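Local coordinates for protein 3-oxo-glucose-6-phosphate:glutamate aminotransferase (Bacillus subtilis subsp. subtilis, PDB 4K2M) that catalyses the reversible pyridoxal phosphate-dependent transamination of 3-dehydro-glucose 6-phosphate, with glutamate as amino donor, to kanosamine 6-phosphate, a step in making the antibiotic kanosamine, at residues 52-57 and 319-324. Sequence-based numbering, arbitrary orientation.
With ACT (acetate ion), chain F.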
ATOM      1  N   ASP A  52     -22.829  27.143 -19.964  1.00 18.19           N
ATOM      2  CA  ASP A  52     -24.016  26.321 -20.206  1.00 15.14           C
ATOM      3  C   ASP A  52     -23.581  24.929 -19.788  1.00 11.95           C
ATOM      4  O   ASP A  52     -22.669  24.380 -20.397  1.00 17.26           O
ATOM      5  CB  ASP A  52     -24.389  26.287 -21.690  1.00 24.02           C
ATOM      6  CG  ASP A  52     -25.558  25.339 -21.968  1.00 44.68           C
ATOM      7  OD1 ASP A  52     -25.325  24.187 -22.415  1.00 33.93           O
ATOM      8  OD2 ASP A  52     -26.717  25.739 -21.710  1.00 36.65           O
ATOM      9  N   ILE A  53     -24.175  24.386 -18.732  1.00 15.46           N
ATOM     10  CA  ILE A  53     -23.616  23.160 -18.156  1.00 16.92           C
ATOM     11  C   ILE A  53     -23.569  22.038 -19.170  1.00 14.73           C
ATOM     12  O   ILE A  53     -22.525  21.385 -19.318  1.00 14.31           O
ATOM     13  CB  ILE A  53     -24.361  22.696 -16.907  1.00 13.46           C
ATOM     14  CG1 ILE A  53     -24.150  23.697 -15.782  1.00 17.57           C
ATOM     15  CG2 ILE A  53     -23.833  21.295 -16.440  1.00 12.78           C
ATOM     16  CD1 ILE A  53     -25.176  23.570 -14.685  1.00 15.37           C
ATOM     17  N   GLU A  54     -24.680  21.805 -19.866  1.00 13.49           N
ATOM     18  CA  GLU A  54     -24.747  20.655 -20.770  1.00 16.33           C
ATOM     19  C   GLU A  54     -23.677  20.728 -21.848  1.00 17.79           C
ATOM     20  O   GLU A  54     -23.000  19.748 -22.130  1.00 16.75           O
ATOM     21  CB  GLU A  54     -26.156  20.471 -21.366  1.00 15.84           C
ATOM     22  CG  GLU A  54     -27.226  20.036 -20.339  1.00 17.46           C
ATOM     23  CD  GLU A  54     -27.971  21.195 -19.695  1.00 28.79           C
ATOM     24  OE1 GLU A  54     -27.445  22.342 -19.676  1.00 29.94           O
ATOM     25  OE2 GLU A  54     -29.103  20.948 -19.211  1.00 23.39           O
ATOM     26  N   HIS A  55     -23.482  21.899 -22.435  1.00 15.05           N
ATOM     27  CA  HIS A  55     -22.468  22.014 -23.467  1.00 15.11           C
ATOM     28  C   HIS A  55     -21.046  22.155 -22.917  1.00 15.52           C
ATOM     29  O   HIS A  55     -20.114  21.473 -23.380  1.00 18.94           O
ATOM     30  CB  HIS A  55     -22.757  23.184 -24.413  1.00 17.85           C
ATOM     31  CG  HIS A  55     -21.762  23.279 -25.523  1.00 20.82           C
ATOM     32  ND1 HIS A  55     -21.716  22.365 -26.556  1.00 24.37           N
ATOM     33  CD2 HIS A  55     -20.731  24.134 -25.728  1.00 23.73           C
ATOM     34  CE1 HIS A  55     -20.721  22.676 -27.367  1.00 30.99           C
ATOM     35  NE2 HIS A  55     -20.102  23.738 -26.883  1.00 24.07           N
ATOM     36  N   ASP A  56     -20.860  23.052 -21.949  1.00 17.00           N
ATOM     37  CA  ASP A  56     -19.501  23.426 -21.552  1.00 13.45           C
ATOM     38  C   ASP A  56     -18.845  22.410 -20.627  1.00 20.28           C
ATOM     39  O   ASP A  56     -17.630  22.188 -20.711  1.00 18.85           O
ATOM     40  CB  ASP A  56     -19.467  24.832 -20.937  1.00 15.57           C
ATOM     41  CG  ASP A  56     -19.831  25.912 -21.943  1.00 21.80           C
ATOM     42  OD1 ASP A  56     -19.295  25.869 -23.069  1.00 27.00           O
ATOM     43  OD2 ASP A  56     -20.653  26.789 -21.605  1.00 23.61           O
ATOM     44  N   LEU A  57     -19.637  21.780 -19.761  1.00 16.57           N
ATOM     45  CA  LEU A  57     -19.070  20.776 -18.857  1.00 14.19           C
ATOM     46  C   LEU A  57     -19.170  19.359 -19.403  1.00 17.98           C
ATOM     47  O   LEU A  57     -18.314  18.530 -19.118  1.00 17.63           O
ATOM     48  CB  LEU A  57     -19.714  20.839 -17.469  1.00 14.58           C
ATOM     49  CG  LEU A  57     -19.599  22.182 -16.755  1.00 20.11           C
ATOM     50  CD1 LEU A  57     -20.023  22.049 -15.295  1.00 14.61           C
ATOM     51  CD2 LEU A  57     -18.175  22.730 -16.869  1.00 19.93           C
ATOM     52  N   ARG A 319     -20.943  15.265 -10.889  1.00  9.91           N
ATOM     53  CA  ARG A 319     -21.721  14.180 -10.287  1.00 10.96           C
ATOM     54  C   ARG A 319     -23.077  14.650  -9.806  1.00 10.38           C
ATOM     55  O   ARG A 319     -24.086  13.967 -10.024  1.00 13.21           O
ATOM     56  CB  ARG A 319     -20.953  13.544  -9.121  1.00 10.87           C
ATOM     57  CG  ARG A 319     -19.739  12.748  -9.557  1.00  9.93           C
ATOM     58  CD  ARG A 319     -19.021  12.224  -8.301  1.00  9.21           C
ATOM     59  NE  ARG A 319     -17.864  11.396  -8.645  1.00 12.71           N
ATOM     60  CZ  ARG A 319     -17.912  10.078  -8.821  1.00 15.02           C
ATOM     61  NH1 ARG A 319     -19.059   9.431  -8.672  1.00 12.07           N
ATOM     62  NH2 ARG A 319     -16.813   9.410  -9.173  1.00 13.43           N
ATOM     63  N   LEU A 320     -23.110  15.814  -9.157  1.00 11.09           N
ATOM     64  CA  LEU A 320     -24.372  16.356  -8.667  1.00 11.38           C
ATOM     65  C   LEU A 320     -25.314  16.652  -9.845  1.00 11.44           C
ATOM     66  O   LEU A 320     -26.521  16.373  -9.776  1.00 12.66           O
ATOM     67  CB  LEU A 320     -24.129  17.632  -7.853  1.00 11.65           C
ATOM     68  CG  LEU A 320     -25.367  18.492  -7.581  1.00 12.47           C
ATOM     69  CD1 LEU A 320     -26.356  17.769  -6.679  1.00 14.82           C
ATOM     70  CD2 LEU A 320     -24.975  19.855  -6.993  1.00 12.88           C
ATOM     71  N   PHE A 321     -24.766  17.227 -10.913  1.00 11.43           N
ATOM     72  CA  PHE A 321     -25.585  17.555 -12.078  1.00 14.62           C
ATOM     73  C   PHE A 321     -26.204  16.288 -12.634  1.00 14.49           C
ATOM     74  O   PHE A 321     -27.397  16.250 -12.953  1.00 12.82           O
ATOM     75  CB  PHE A 321     -24.774  18.255 -13.174  1.00 13.76           C
ATOM     76  CG  PHE A 321     -25.611  18.678 -14.354  1.00 12.77           C
ATOM     77  CD1 PHE A 321     -26.343  19.861 -14.307  1.00 14.33           C
ATOM     78  CD2 PHE A 321     -25.685  17.888 -15.494  1.00 15.67           C
ATOM     79  CE1 PHE A 321     -27.127  20.264 -15.383  1.00 18.20           C
ATOM     80  CE2 PHE A 321     -26.468  18.282 -16.578  1.00 15.09           C
ATOM     81  CZ  PHE A 321     -27.195  19.474 -16.514  1.00 18.51           C
ATOM     82  N   LEU A 322     -25.392  15.243 -12.749  1.00 11.63           N
ATOM     83  CA  LEU A 322     -25.887  13.955 -13.217  1.00 12.11           C
ATOM     84  C   LEU A 322     -26.983  13.401 -12.311  1.00 14.14           C
ATOM     85  O   LEU A 322     -27.997  12.901 -12.802  1.00 12.76           O
ATOM     86  CB  LEU A 322     -24.745  12.941 -13.314  1.00  9.78           C
ATOM     87  CG  LEU A 322     -23.801  13.213 -14.484  1.00 10.45           C
ATOM     88  CD1 LEU A 322     -22.555  12.339 -14.332  1.00 10.89           C
ATOM     89  CD2 LEU A 322     -24.474  12.958 -15.854  1.00 10.10           C
ATOM     90  N   ALA A 323     -26.788  13.481 -10.999  1.00  9.84           N
ATOM     91  CA  ALA A 323     -27.767  12.946 -10.061  1.00 14.81           C
ATOM     92  C   ALA A 323     -29.072  13.724 -10.178  1.00 15.39           C
ATOM     93  O   ALA A 323     -30.156  13.142 -10.211  1.00 12.51           O
ATOM     94  CB  ALA A 323     -27.236  12.990  -8.622  1.00 14.20           C
ATOM     95  N   ASP A 324     -28.953  15.044 -10.254  1.00 12.63           N
ATOM     96  CA  ASP A 324     -30.124  15.914 -10.397  1.00 14.25           C
ATOM     97  C   ASP A 324     -30.889  15.561 -11.669  1.00 15.01           C
ATOM     98  O   ASP A 324     -32.124  15.555 -11.678  1.00 16.76           O
ATOM     99  CB  ASP A 324     -29.666  17.377 -10.430  1.00 15.00           C
ATOM    100  CG  ASP A 324     -30.820  18.360 -10.605  1.00 17.60           C
ATOM    101  OD1 ASP A 324     -31.772  18.342  -9.795  1.00 18.76           O
ATOM    102  OD2 ASP A 324     -30.751  19.163 -11.543  1.00 22.94           O
TER
HETATM  103  C   ACT F 504     -17.606   6.234  -9.314  1.00 25.89           C
HETATM  104  O   ACT F 504     -18.419   7.144  -9.301  1.00 48.80           O
HETATM  105  OXT ACT F 504     -16.443   6.474  -9.616  1.00 43.09           O
HETATM  106  CH3 ACT F 504     -18.057   4.832  -8.984  1.00 30.91           C
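Between residues 52-57 and 319-324 the backbones come nearest at Ile53 and Phe321, whose CA atoms are 8.5 Å apart. Phe321 reaches across with its ring carbon CG anti to the backbone N (chi1 -177°), and Ile53 lays its CG2 methyl almost centrally over one ring face. This CH-pi contact has CG2 of Ile53 3.5 Å from the centroid of the Phe321 ring and 10° off its normal, while CD1 of Ile53 rests beside the CD1-CE1 side of the ring. Glu54, bent at chi2, brings its carboxylate to the ring's far edge: OE2 of Glu54 lies in the ring plane, 3.6 Å from CZ of Phe321, with the two planes nearly perpendicular. An N-cap secures the start of the short helix, His55 N donating to OD1 of Asp52 at 2.9 Å. Two residues before Phe321, Arg319 points away from the contact and binds an acetate ion, probably from the crystallisation liquor. The contact is one part of the packing of the N-terminal domain against the aminotransferase part, away from the active site, with helix 13-24 packing on Ile53 and Phe321 through Leu23 and Leu20, and Leu423 of helix 423-441 touching Glu54 and Phe321.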